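Local coordinates for protein reducing-end xylose-releasing exo-oligoxylanase Rex8A (Paenibacillus barcinonensis, PDB 6SUD) that hydrolyses xylooligosaccharides from their reducing ends, releasing single xylose units during xylan breakdown, at residues R90-A95 with E131-A136; R105-F110 with G168-G173; A274-W279 with P284-Q289; A327-A332 with D342-R347. The protein carries 1 engineered substitution. One frame throughout, in Å; residues are numbered along the deposited sequence.

Interaction 1 (R90-A95 with E131-A136); sequences RLWNYA and EFFAMA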
loop_
_atom_site.group_PDB
_atom_site.type_symbol
_atom_site.label_atom_id
_atom_site.label_comp_id
_atom_site.label_asym_id
_atom_site.label_seq_id
_atom_site.Cartn_x
_atom_site.Cartn_y
_atom_site.Cartn_z
ATOM N N ARG A 90 7.164 -2.806 17.938
ATOM C CA ARG A 90 7.959 -4.030 17.657
ATOM C C ARG A 90 8.364 -4.083 16.176
ATOM O O ARG A 90 9.555 -4.366 15.903
ATOM C CB ARG A 90 7.189 -5.300 18.017
ATOM C CG ARG A 90 7.182 -5.648 19.503
ATOM C CD ARG A 90 6.419 -6.948 19.695
ATOM N NE ARG A 90 6.486 -7.471 21.066
ATOM C CZ ARG A 90 7.435 -8.263 21.550
ATOM N NH1 ARG A 90 8.451 -8.647 20.792
ATOM N NH2 ARG A 90 7.365 -8.664 22.815
ATOM N N LEU A 91 7.432 -3.837 15.255
ATOM C CA LEU A 91 7.735 -3.857 13.797
ATOM C C LEU A 91 8.732 -2.745 13.456
ATOM O O LEU A 91 9.721 -3.020 12.773
ATOM C CB LEU A 91 6.446 -3.670 12.989
ATOM C CG LEU A 91 5.511 -4.879 13.002
ATOM C CD1 LEU A 91 4.137 -4.528 12.468
ATOM C CD2 LEU A 91 6.120 -6.029 12.232
ATOM N N TRP A 92 8.481 -1.533 13.936
ATOM C CA TRP A 92 9.366 -0.374 13.641
ATOM C C TRP A 92 10.781 -0.666 14.155
ATOM O O TRP A 92 11.768 -0.383 13.426
ATOM C CB TRP A 92 8.808 0.935 14.198
ATOM C CG TRP A 92 9.751 2.087 14.026
ATOM C CD1 TRP A 92 10.229 2.907 15.006
ATOM C CD2 TRP A 92 10.391 2.510 12.807
ATOM N NE1 TRP A 92 11.089 3.832 14.479
ATOM C CE2 TRP A 92 11.221 3.608 13.135
ATOM C CE3 TRP A 92 10.350 2.071 11.474
ATOM C CZ2 TRP A 92 11.987 4.280 12.181
ATOM C CZ3 TRP A 92 11.106 2.730 10.533
ATOM C CH2 TRP A 92 11.915 3.819 10.886
ATOM N N ASN A 93 10.891 -1.204 15.366
ATOM C CA ASN A 93 12.203 -1.483 15.998
ATOM C C ASN A 93 12.969 -2.481 15.129
ATOM O O ASN A 93 14.176 -2.251 14.896
ATOM C CB ASN A 93 12.052 -1.947 17.446
ATOM C CG ASN A 93 13.355 -1.855 18.205
ATOM O OD1 ASN A 93 14.262 -1.103 17.823
ATOM N ND2 ASN A 93 13.450 -2.603 19.286
ATOM N N TYR A 94 12.298 -3.545 14.661
ATOM C CA TYR A 94 12.881 -4.528 13.712
ATOM C C TYR A 94 13.401 -3.799 12.456
ATOM O O TYR A 94 14.580 -3.994 12.119
ATOM C CB TYR A 94 11.873 -5.641 13.407
ATOM C CG TYR A 94 12.401 -6.750 12.536
ATOM C CD1 TYR A 94 12.567 -6.581 11.169
ATOM C CD2 TYR A 94 12.736 -7.981 13.078
ATOM C CE1 TYR A 94 13.052 -7.607 10.371
ATOM C CE2 TYR A 94 13.209 -9.020 12.293
ATOM C CZ TYR A 94 13.367 -8.833 10.932
ATOM O OH TYR A 94 13.847 -9.863 10.174
ATOM N N ALA A 95 12.569 -2.999 11.778
ATOM C CA ALA A 95 12.936 -2.266 10.540
ATOM C C ALA A 95 14.132 -1.346 10.833
ATOM O O ALA A 95 15.096 -1.331 10.053
ATOM C CB ALA A 95 11.762 -1.465 10.006
ATOM N N GLU A 131 7.592 4.941 1.527
ATOM C CA GLU A 131 6.430 5.867 1.600
ATOM C C GLU A 131 5.393 5.366 2.618
ATOM O O GLU A 131 4.793 6.198 3.293
ATOM C CB GLU A 131 5.839 6.096 0.216
ATOM C CG GLU A 131 5.271 4.855 -0.413
ATOM C CD GLU A 131 4.816 5.110 -1.828
ATOM O OE1 GLU A 131 4.660 6.294 -2.184
ATOM O OE2 GLU A 131 4.663 4.129 -2.573
ATOM N N PHE A 132 5.208 4.056 2.793
ATOM C CA PHE A 132 4.305 3.553 3.863
ATOM C C PHE A 132 4.942 3.737 5.237
ATOM O O PHE A 132 4.198 4.043 6.174
ATOM C CB PHE A 132 3.923 2.085 3.691
ATOM C CG PHE A 132 2.619 1.871 2.968
ATOM C CD1 PHE A 132 2.565 1.947 1.587
ATOM C CD2 PHE A 132 1.462 1.518 3.653
ATOM C CE1 PHE A 132 1.373 1.737 0.909
ATOM C CE2 PHE A 132 0.274 1.291 2.972
ATOM C CZ PHE A 132 0.236 1.394 1.595
ATOM N N PHE A 133 6.243 3.485 5.382
ATOM C CA PHE A 133 6.928 3.683 6.683
ATOM C C PHE A 133 6.661 5.122 7.122
ATOM O O PHE A 133 6.178 5.362 8.239
ATOM C CB PHE A 133 8.434 3.432 6.592
ATOM C CG PHE A 133 8.920 2.003 6.663
ATOM C CD1 PHE A 133 8.515 1.145 7.671
ATOM C CD2 PHE A 133 9.882 1.550 5.774
ATOM C CE1 PHE A 133 9.028 -0.139 7.747
ATOM C CE2 PHE A 133 10.392 0.254 5.847
ATOM C CZ PHE A 133 9.966 -0.581 6.850
ATOM N N ALA A 134 6.941 6.074 6.223
ATOM C CA ALA A 134 6.837 7.515 6.503
ATOM C C ALA A 134 5.393 7.851 6.903
ATOM O O ALA A 134 5.198 8.518 7.934
ATOM C CB ALA A 134 7.283 8.297 5.296
ATOM N N MET A 135 4.407 7.395 6.134
ATOM C CA MET A 135 2.987 7.707 6.427
ATOM C C MET A 135 2.584 7.082 7.767
ATOM O O MET A 135 1.936 7.763 8.573
ATOM C CB MET A 135 2.055 7.213 5.320
ATOM C CG MET A 135 0.625 7.716 5.461
ATOM S SD MET A 135 0.462 9.464 4.993
ATOM C CE MET A 135 0.605 10.313 6.562
ATOM N N ALA A 136 2.949 5.831 8.011
ATOM C CA ALA A 136 2.594 5.142 9.275
ATOM C C ALA A 136 3.238 5.869 10.469
ATOM O O ALA A 136 2.556 6.035 11.516
ATOM C CB ALA A 136 2.983 3.694 9.205
#
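At their nearest point the backbones of helical segments 90-95 and 131-136 keep 8.4 Å between W92 CA and F133 CA, so side chains alone span the gap. The two segments lie on helices 85-99 and 127-144 of the (alpha/alpha)6 barrel known from glycosyl hydrolase family 8. W92 and F133 form an offset edge-to-face pair, in which the edge of the six-membered indole ring is directed at a phenyl face. The ring centroids are 5.9 Å apart and the planes are inclined at 63°. W92 CZ3 sits over the F133 face, 4.2 Å from F133 CD1. A chi1 of 174° sets W92 CG anti to the backbone N and carries the indole toward F133, and W92 NE1 bonds to P150 O, which helps fix its rotation. M76 of helix 69-81 touches both side chains. The F133 side chain is about 8 Å from that of E70, the inferred proton donor. A95 supplies a methyl group: A95 CB approaches F133 CZ obliquely to 3.7 Å and is 3.8 Å from F133 CE1.

Interaction 2 (R105-F110 with G168-G173); sequences RYKDYF and GEQGEG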
loop_
_atom_site.group_PDB
_atom_site.type_symbol
_atom_site.label_atom_id
_atom_site.label_comp_id
_atom_site.label_asym_id
_atom_site.label_seq_id
_atom_site.Cartn_x
_atom_site.Cartn_y
_atom_site.Cartn_z
ATOM N N ARG A 105 25.328 4.617 -0.271
ATOM C CA ARG A 105 24.459 5.168 -1.344
ATOM C C ARG A 105 22.981 5.054 -0.950
ATOM O O ARG A 105 22.187 5.828 -1.513
ATOM C CB ARG A 105 24.731 4.503 -2.696
ATOM C CG ARG A 105 24.330 3.038 -2.804
ATOM C CD ARG A 105 24.343 2.580 -4.257
ATOM N NE ARG A 105 25.622 2.864 -4.900
ATOM C CZ ARG A 105 25.842 3.800 -5.833
ATOM N NH1 ARG A 105 24.862 4.567 -6.287
ATOM N NH2 ARG A 105 27.062 3.961 -6.313
ATOM N N TYR A 106 22.635 4.173 -0.001
ATOM C CA TYR A 106 21.226 3.914 0.420
ATOM C C TYR A 106 20.954 4.409 1.851
ATOM O O TYR A 106 19.952 3.999 2.457
ATOM C CB TYR A 106 20.902 2.422 0.295
ATOM C CG TYR A 106 21.032 1.834 -1.089
ATOM C CD1 TYR A 106 20.487 2.465 -2.194
ATOM C CD2 TYR A 106 21.674 0.621 -1.294
ATOM C CE1 TYR A 106 20.601 1.926 -3.467
ATOM C CE2 TYR A 106 21.788 0.063 -2.557
ATOM C CZ TYR A 106 21.252 0.718 -3.649
ATOM O OH TYR A 106 21.363 0.177 -4.896
ATOM N N LYS A 107 21.802 5.292 2.379
ATOM C CA LYS A 107 21.692 5.829 3.760
ATOM C C LYS A 107 20.249 6.268 4.037
ATOM O O LYS A 107 19.722 7.074 3.249
ATOM C CB LYS A 107 22.632 7.030 3.918
ATOM C CG LYS A 107 22.728 7.594 5.329
ATOM C CD LYS A 107 23.828 8.627 5.488
ATOM C CE LYS A 107 23.423 10.004 5.011
ATOM N NZ LYS A 107 22.623 10.724 6.033
ATOM N N ASP A 108 19.644 5.754 5.116
ATOM C CA ASP A 108 18.300 6.145 5.633
ATOM C C ASP A 108 17.195 5.406 4.867
ATOM O O ASP A 108 16.062 5.401 5.361
ATOM C CB ASP A 108 18.083 7.662 5.606
ATOM C CG ASP A 108 19.106 8.451 6.411
ATOM O OD1 ASP A 108 19.723 7.858 7.315
ATOM O OD2 ASP A 108 19.268 9.660 6.130
ATOM N N TYR A 109 17.500 4.812 3.706
ATOM C CA TYR A 109 16.608 3.823 3.035
ATOM C C TYR A 109 16.650 2.491 3.795
ATOM O O TYR A 109 17.527 2.280 4.665
ATOM C CB TYR A 109 17.015 3.584 1.577
ATOM C CG TYR A 109 16.898 4.746 0.620
ATOM C CD1 TYR A 109 16.078 5.838 0.860
ATOM C CD2 TYR A 109 17.569 4.705 -0.590
ATOM C CE1 TYR A 109 15.953 6.862 -0.064
ATOM C CE2 TYR A 109 17.466 5.722 -1.520
ATOM C CZ TYR A 109 16.643 6.802 -1.261
ATOM O OH TYR A 109 16.529 7.804 -2.187
ATOM N N PHE A 110 15.718 1.596 3.459
ATOM C CA PHE A 110 15.571 0.243 4.060
ATOM C C PHE A 110 15.903 -0.801 2.998
ATOM O O PHE A 110 15.439 -0.651 1.856
ATOM C CB PHE A 110 14.152 0.037 4.587
ATOM C CG PHE A 110 13.758 1.047 5.634
ATOM C CD1 PHE A 110 13.350 2.320 5.271
ATOM C CD2 PHE A 110 13.853 0.732 6.981
ATOM C CE1 PHE A 110 13.013 3.258 6.238
ATOM C CE2 PHE A 110 13.509 1.664 7.947
ATOM C CZ PHE A 110 13.084 2.924 7.570
ATOM N N GLY A 168 20.501 12.005 -3.773
ATOM C CA GLY A 168 21.477 12.341 -4.832
ATOM C C GLY A 168 22.471 13.412 -4.405
ATOM O O GLY A 168 23.528 13.527 -5.047
ATOM N N GLU A 169 22.130 14.181 -3.370
ATOM C CA GLU A 169 22.943 15.320 -2.872
ATOM C C GLU A 169 23.914 14.812 -1.804
ATOM O O GLU A 169 25.005 15.386 -1.697
ATOM C CB GLU A 169 22.001 16.434 -2.403
ATOM C CG GLU A 169 21.197 17.021 -3.558
ATOM C CD GLU A 169 19.911 17.757 -3.221
ATOM O OE1 GLU A 169 19.615 17.882 -2.028
ATOM O OE2 GLU A 169 19.210 18.204 -4.160
ATOM N N GLN A 170 23.561 13.748 -1.079
ATOM C CA GLN A 170 24.405 13.178 0.009
ATOM C C GLN A 170 25.705 12.566 -0.512
ATOM O O GLN A 170 26.647 12.429 0.286
ATOM C CB GLN A 170 23.640 12.095 0.759
ATOM C CG GLN A 170 22.622 12.683 1.707
ATOM C CD GLN A 170 23.340 13.540 2.721
ATOM O OE1 GLN A 170 23.980 13.040 3.644
ATOM N NE2 GLN A 170 23.277 14.857 2.530
ATOM N N GLY A 171 25.761 12.161 -1.772
ATOM C CA GLY A 171 26.981 11.532 -2.291
ATOM C C GLY A 171 26.705 10.796 -3.574
ATOM O O GLY A 171 26.375 11.463 -4.565
ATOM N N GLU A 172 26.789 9.470 -3.551
ATOM C CA GLU A 172 26.729 8.664 -4.797
ATOM C C GLU A 172 25.329 8.104 -5.052
ATOM O O GLU A 172 25.127 7.558 -6.151
ATOM C CB GLU A 172 27.710 7.505 -4.692
ATOM C CG GLU A 172 27.761 6.931 -3.295
ATOM C CD GLU A 172 28.933 6.003 -3.047
ATOM O OE1 GLU A 172 30.024 6.264 -3.603
ATOM O OE2 GLU A 172 28.749 5.025 -2.298
ATOM N N GLY A 173 24.396 8.257 -4.120
ATOM C CA GLY A 173 23.061 7.635 -4.234
ATOM C C GLY A 173 22.137 8.364 -5.199
ATOM O O GLY A 173 22.586 9.273 -5.930
HETATM O O HOH W 1 27.467 2.721 -0.954
#
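A water joins the loop 105-110 to the segment 168-173: it accepts from R105 N at 2.9 Å and donates to E172 OE2 at 3.0 Å. Beside this bridge the R105 guanidinium and the E172 carboxylate are stacked, their planes 9° apart. E172 OE2 is 4.5 Å from R105 NH2 and well out of the guanidinium plane, so the attraction is one of charge only. R105 CB and E172 CG meet at 3.9 Å, and E172 CB lies over one face of the guanidinium. G173 CA comes within 3.4 Å of R105 O in a CA-H...O contact, and a side chain on G173 would collide with that carbonyl. K107 CE packs 3.4 Å from Q170 OE1. Bends at chi3 and chi4 of K107 (both 81°) fold its amine back to D108, giving a salt bridge of 3.5 Å between K107 NZ and D108 OD2. A type II beta turn from Y106 to Y109 is closed by the 2.9 Å bond from Y109 N to Y106 O. This surface contact ties the loop between helix 85-99 and strand 113-114 to the C-terminal end of helix 153-170, where Q167 binds K107 O and A163 packs against Y109.

Interaction 3 (A274-W279 with P284-Q289); sequences ALDWEW and PWQVQQ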
loop_
_atom_site.group_PDB
_atom_site.type_symbol
_atom_site.label_atom_id
_atom_site.label_comp_id
_atom_site.label_asym_id
_atom_site.label_seq_id
_atom_site.Cartn_x
_atom_site.Cartn_y
_atom_site.Cartn_z
ATOM N N ALA A 274 -9.162 4.509 -5.016
ATOM C CA ALA A 274 -10.385 4.525 -4.176
ATOM C C ALA A 274 -10.141 5.285 -2.868
ATOM O O ALA A 274 -11.028 6.034 -2.459
ATOM C CB ALA A 274 -10.825 3.127 -3.872
ATOM N N LEU A 275 -8.983 5.099 -2.217
ATOM C CA LEU A 275 -8.723 5.759 -0.915
ATOM C C LEU A 275 -8.473 7.258 -1.151
ATOM O O LEU A 275 -8.969 8.056 -0.342
ATOM C CB LEU A 275 -7.574 5.062 -0.183
ATOM C CG LEU A 275 -7.398 5.436 1.291
ATOM C CD1 LEU A 275 -8.641 5.143 2.120
ATOM C CD2 LEU A 275 -6.197 4.709 1.866
ATOM N N ASP A 276 -7.787 7.638 -2.235
ATOM C CA ASP A 276 -7.548 9.072 -2.573
ATOM C C ASP A 276 -8.895 9.780 -2.776
ATOM O O ASP A 276 -9.041 10.960 -2.364
ATOM C CB ASP A 276 -6.709 9.232 -3.840
ATOM C CG ASP A 276 -6.340 10.681 -4.110
ATOM O OD1 ASP A 276 -5.841 11.333 -3.181
ATOM O OD2 ASP A 276 -6.588 11.154 -5.246
ATOM N N TRP A 277 -9.822 9.107 -3.462
ATOM C CA TRP A 277 -11.190 9.641 -3.680
ATOM C C TRP A 277 -11.875 9.825 -2.319
ATOM O O TRP A 277 -12.380 10.928 -2.062
ATOM C CB TRP A 277 -12.006 8.748 -4.610
ATOM C CG TRP A 277 -13.389 9.283 -4.799
ATOM C CD1 TRP A 277 -14.547 8.791 -4.287
ATOM C CD2 TRP A 277 -13.742 10.464 -5.529
ATOM N NE1 TRP A 277 -15.601 9.562 -4.670
ATOM C CE2 TRP A 277 -15.142 10.603 -5.426
ATOM C CE3 TRP A 277 -13.015 11.421 -6.245
ATOM C CZ2 TRP A 277 -15.826 11.659 -6.024
ATOM C CZ3 TRP A 277 -13.696 12.476 -6.817
ATOM C CH2 TRP A 277 -15.082 12.589 -6.714
ATOM N N GLU A 278 -11.851 8.795 -1.471
ATOM C CA GLU A 278 -12.487 8.836 -0.123
ATOM C C GLU A 278 -11.897 10.005 0.693
ATOM O O GLU A 278 -12.679 10.797 1.249
ATOM C CB GLU A 278 -12.347 7.486 0.582
ATOM C CG GLU A 278 -12.914 7.470 1.993
ATOM C CD GLU A 278 -14.361 7.892 2.178
ATOM O OE1 GLU A 278 -15.080 8.049 1.164
ATOM O OE2 GLU A 278 -14.779 8.054 3.358
ATOM N N TRP A 279 -10.570 10.131 0.765
ATOM C CA TRP A 279 -9.895 11.144 1.628
ATOM C C TRP A 279 -10.035 12.557 1.057
ATOM O O TRP A 279 -10.257 13.489 1.875
ATOM C CB TRP A 279 -8.419 10.790 1.836
ATOM C CG TRP A 279 -8.201 9.657 2.793
ATOM C CD1 TRP A 279 -9.150 8.861 3.361
ATOM C CD2 TRP A 279 -6.934 9.184 3.285
ATOM N NE1 TRP A 279 -8.563 7.939 4.186
ATOM C CE2 TRP A 279 -7.208 8.109 4.159
ATOM C CE3 TRP A 279 -5.600 9.556 3.076
ATOM C CZ2 TRP A 279 -6.197 7.406 4.812
ATOM C CZ3 TRP A 279 -4.605 8.862 3.731
ATOM C CH2 TRP A 279 -4.907 7.810 4.599
ATOM N N PRO A 284 -12.527 13.311 -10.202
ATOM C CA PRO A 284 -13.718 12.501 -10.468
ATOM C C PRO A 284 -13.506 11.416 -11.538
ATOM O O PRO A 284 -14.337 10.519 -11.642
ATOM C CB PRO A 284 -14.802 13.541 -10.835
ATOM C CG PRO A 284 -14.043 14.795 -11.250
ATOM C CD PRO A 284 -12.644 14.700 -10.667
ATOM N N TRP A 285 -12.391 11.445 -12.276
ATOM C CA TRP A 285 -12.025 10.289 -13.145
ATOM C C TRP A 285 -11.930 9.035 -12.266
ATOM O O TRP A 285 -12.136 7.915 -12.784
ATOM C CB TRP A 285 -10.726 10.548 -13.914
ATOM C CG TRP A 285 -10.052 9.330 -14.465
ATOM C CD1 TRP A 285 -10.186 8.803 -15.718
ATOM C CD2 TRP A 285 -9.106 8.485 -13.780
ATOM N NE1 TRP A 285 -9.386 7.704 -15.857
ATOM C CE2 TRP A 285 -8.705 7.489 -14.685
ATOM C CE3 TRP A 285 -8.550 8.486 -12.496
ATOM C CZ2 TRP A 285 -7.795 6.492 -14.338
ATOM C CZ3 TRP A 285 -7.646 7.510 -12.149
ATOM C CH2 TRP A 285 -7.276 6.521 -13.064
ATOM N N GLN A 286 -11.605 9.208 -10.981
ATOM C CA GLN A 286 -11.378 8.083 -10.038
ATOM C C GLN A 286 -12.653 7.239 -9.923
ATOM O O GLN A 286 -12.564 5.983 -9.850
ATOM C CB GLN A 286 -10.862 8.611 -8.697
ATOM C CG GLN A 286 -9.457 9.190 -8.810
ATOM C CD GLN A 286 -8.912 9.713 -7.505
ATOM O OE1 GLN A 286 -9.653 9.990 -6.557
ATOM N NE2 GLN A 286 -7.597 9.882 -7.468
ATOM N N VAL A 287 -13.813 7.889 -9.970
ATOM C CA VAL A 287 -15.126 7.186 -9.898
ATOM C C VAL A 287 -15.256 6.294 -11.132
ATOM O O VAL A 287 -15.591 5.140 -10.971
ATOM C CB VAL A 287 -16.277 8.194 -9.745
ATOM C CG1 VAL A 287 -17.646 7.560 -9.925
ATOM C CG2 VAL A 287 -16.185 8.914 -8.404
ATOM N N GLN A 288 -14.942 6.813 -12.322
ATOM C CA GLN A 288 -15.089 6.056 -13.591
ATOM C C GLN A 288 -14.063 4.915 -13.624
ATOM O O GLN A 288 -14.465 3.803 -13.977
ATOM C CB GLN A 288 -15.056 7.015 -14.787
ATOM C CG GLN A 288 -16.168 8.068 -14.750
ATOM C CD GLN A 288 -17.555 7.537 -14.469
ATOM O OE1 GLN A 288 -17.907 6.415 -14.850
ATOM N NE2 GLN A 288 -18.365 8.319 -13.777
ATOM N N GLN A 289 -12.812 5.164 -13.225
ATOM C CA GLN A 289 -11.744 4.139 -13.124
ATOM C C GLN A 289 -12.230 3.008 -12.215
ATOM O O GLN A 289 -12.109 1.851 -12.600
ATOM C CB GLN A 289 -10.439 4.732 -12.587
ATOM C CG GLN A 289 -9.437 3.690 -12.111
ATOM C CD GLN A 289 -8.975 2.749 -13.191
ATOM O OE1 GLN A 289 -9.064 3.041 -14.381
ATOM N NE2 GLN A 289 -8.489 1.588 -12.772
HETATM O O HOH W 2 -8.977 12.319 -5.354
#
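W277 turns one indole face to V287, whose CG2 forms a CH-pi contact 3.9 Å from the centroid of the W277 six-membered ring. The methyl is offset toward the rim, where V287 CG2 is 3.6 Å from W277 CE2. A chi1 of 179° sends the W277 indole out toward the second helix, and W277 CZ3 reaches P284 CA at 3.7 Å. Q286 OE1 lies at the edge of the indole, in its plane, 3.3 Å from W277 CB. The other amide arm makes a nearly straight bond (169°), 2.8 Å from Q286 NE2 to the anti lone pair of D276 OD2. That oxygen also takes part in a salt bridge with R226. Replacing W277 by an alanine would probably leave V287 and P284 without the surface they pack on. Helices 268-280 and 285-297 form a roughly antiparallel helical hairpin, the short segments' axes 9.7 Å apart at an angle of 141°, and D276 also packs on P200 and H201 of helix 200-209.

Interaction 4 (A327-A332 with D342-R347); sequences ATNAMA and DSFVKR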
loop_
_atom_site.group_PDB
_atom_site.type_symbol
_atom_site.label_atom_id
_atom_site.label_comp_id
_atom_site.label_asym_id
_atom_site.label_seq_id
_atom_site.Cartn_x
_atom_site.Cartn_y
_atom_site.Cartn_z
ATOM N N ALA A 327 -10.025 -8.365 -2.974
ATOM C CA ALA A 327 -9.939 -7.314 -1.934
ATOM C C ALA A 327 -9.802 -5.925 -2.585
ATOM O O ALA A 327 -10.550 -5.034 -2.185
ATOM C CB ALA A 327 -8.800 -7.615 -0.987
ATOM N N THR A 328 -8.898 -5.753 -3.549
ATOM C CA THR A 328 -8.637 -4.421 -4.173
ATOM C C THR A 328 -9.864 -4.022 -4.990
ATOM O O THR A 328 -10.241 -2.842 -4.973
ATOM C CB THR A 328 -7.333 -4.405 -4.976
ATOM O OG1 THR A 328 -7.367 -5.296 -6.091
ATOM C CG2 THR A 328 -6.149 -4.747 -4.094
ATOM N N ASN A 329 -10.484 -4.997 -5.658
ATOM C CA ASN A 329 -11.714 -4.775 -6.468
ATOM C C ASN A 329 -12.848 -4.305 -5.551
ATOM O O ASN A 329 -13.606 -3.426 -5.957
ATOM C CB ASN A 329 -12.132 -6.033 -7.238
ATOM C CG ASN A 329 -11.212 -6.371 -8.395
ATOM O OD1 ASN A 329 -10.526 -5.499 -8.937
ATOM N ND2 ASN A 329 -11.218 -7.631 -8.812
ATOM N N ALA A 330 -12.980 -4.898 -4.365
ATOM C CA ALA A 330 -14.011 -4.516 -3.375
ATOM C C ALA A 330 -13.686 -3.123 -2.825
ATOM O O ALA A 330 -14.605 -2.319 -2.655
ATOM C CB ALA A 330 -14.101 -5.566 -2.298
ATOM N N MET A 331 -12.410 -2.823 -2.609
ATOM C CA MET A 331 -11.995 -1.529 -2.012
ATOM C C MET A 331 -12.333 -0.379 -2.974
ATOM O O MET A 331 -12.557 0.748 -2.481
ATOM C CB MET A 331 -10.508 -1.536 -1.661
ATOM C CG MET A 331 -10.069 -0.301 -0.899
ATOM S SD MET A 331 -8.663 -0.571 0.172
ATOM C CE MET A 331 -8.240 1.132 0.549
ATOM N N ALA A 332 -12.439 -0.675 -4.279
ATOM C CA ALA A 332 -12.835 0.289 -5.333
ATOM C C ALA A 332 -14.258 0.803 -5.078
ATOM O O ALA A 332 -14.615 1.822 -5.685
ATOM C CB ALA A 332 -12.731 -0.335 -6.698
ATOM N N ASP A 342 -22.014 -2.694 -4.815
ATOM C CA ASP A 342 -22.689 -3.309 -3.644
ATOM C C ASP A 342 -22.354 -4.807 -3.637
ATOM O O ASP A 342 -22.052 -5.348 -2.555
ATOM C CB ASP A 342 -24.186 -2.982 -3.634
ATOM C CG ASP A 342 -24.531 -1.543 -3.294
ATOM O OD1 ASP A 342 -23.625 -0.812 -2.861
ATOM O OD2 ASP A 342 -25.724 -1.171 -3.447
ATOM N N SER A 343 -22.331 -5.457 -4.801
ATOM C CA SER A 343 -22.071 -6.914 -4.864
ATOM C C SER A 343 -20.609 -7.241 -4.521
ATOM O O SER A 343 -20.401 -8.282 -3.894
ATOM C CB SER A 343 -22.548 -7.522 -6.146
ATOM O OG SER A 343 -22.096 -6.780 -7.247
ATOM N N PHE A 344 -19.623 -6.389 -4.834
ATOM C CA PHE A 344 -18.204 -6.662 -4.456
ATOM C C PHE A 344 -18.015 -6.543 -2.939
ATOM O O PHE A 344 -17.174 -7.269 -2.370
ATOM C CB PHE A 344 -17.223 -5.718 -5.143
ATOM C CG PHE A 344 -16.712 -6.232 -6.460
ATOM C CD1 PHE A 344 -15.718 -7.195 -6.512
ATOM C CD2 PHE A 344 -17.251 -5.776 -7.651
ATOM C CE1 PHE A 344 -15.259 -7.678 -7.727
ATOM C CE2 PHE A 344 -16.790 -6.259 -8.865
ATOM C CZ PHE A 344 -15.792 -7.205 -8.904
ATOM N N VAL A 345 -18.729 -5.601 -2.326
ATOM C CA VAL A 345 -18.705 -5.388 -0.852
ATOM C C VAL A 345 -19.226 -6.665 -0.193
ATOM O O VAL A 345 -18.603 -7.131 0.782
ATOM C CB VAL A 345 -19.544 -4.164 -0.436
ATOM C CG1 VAL A 345 -19.736 -4.085 1.069
ATOM C CG2 VAL A 345 -18.954 -2.859 -0.938
ATOM N N LYS A 346 -20.338 -7.196 -0.695
ATOM C CA LYS A 346 -20.965 -8.429 -0.145
ATOM C C LYS A 346 -20.048 -9.628 -0.400
ATOM O O LYS A 346 -19.880 -10.446 0.527
ATOM C CB LYS A 346 -22.345 -8.659 -0.765
ATOM C CG LYS A 346 -23.049 -9.932 -0.320
ATOM C CD LYS A 346 -24.386 -10.138 -0.999
ATOM C CE LYS A 346 -25.532 -10.324 -0.029
ATOM N NZ LYS A 346 -25.682 -11.741 0.375
ATOM N N ARG A 347 -19.489 -9.740 -1.608
ATOM C CA ARG A 347 -18.605 -10.876 -1.975
ATOM C C ARG A 347 -17.412 -10.882 -1.014
ATOM O O ARG A 347 -17.019 -11.957 -0.557
ATOM C CB ARG A 347 -18.151 -10.757 -3.433
ATOM C CG ARG A 347 -17.138 -11.807 -3.868
ATOM C CD ARG A 347 -17.736 -13.192 -3.916
ATOM N NE ARG A 347 -16.952 -14.131 -4.717
ATOM C CZ ARG A 347 -15.919 -14.849 -4.272
ATOM N NH1 ARG A 347 -15.493 -14.741 -3.019
ATOM N NH2 ARG A 347 -15.294 -15.668 -5.099
#
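N329 meets F344 through its beta carbon, with N329 CB 3.6 Å from F344 CE1. Its amide is turned 70° against the ring, and N329 ND2 is 4.2 Å from F344 CE1. The backbone takes part too: N329 O lies over one face of the F344 ring while accepting a bond from Q294 of helix 285-297. F344 also packs on Q294. Helices 322-331 and 341-349 are consecutive, forming a helical hairpin in the (alpha/alpha)6 barrel of this family. Next comes A330, where the backbones are nearest, A330 CA standing 4.8 Å from F344 CA. Its methyl rests on the second helix, A330 CB being 3.5 Å from F344 O and 4.2 Å from F344 CB. F344 has a chi1 of -91°, some 30° from the usual staggered value, and its ring lies beside N329 with A330 N 4.2 Å from F344 CD1. A serine in place of F344 would probably open a gap beside N329 CB and deprive Q294 of its packing. A330 CB also touches T369 of helix 359-373.

From the N terminus, segment 90-95 opens interaction 1 and 105-110 opens interaction 2 before 131-136 closes the first and 168-173 the second, so these two loops cross. They also touch: F110 CG lies 3.5 Å from F133 CE2, so the loop of interaction 2 reaches the helix pair of interaction 1. Interactions 3 and 4 follow in series, each closing a short connection, of four residues in one and nine in the other, between helices consecutive in the chain. Their centres are about 14 Å apart, and A274 CB packs 3.3 Å from M331 O, joining the two helical hairpins. Interactions 1 and 4 lie on opposite sides of the chain's centre, their centres about 28 Å apart.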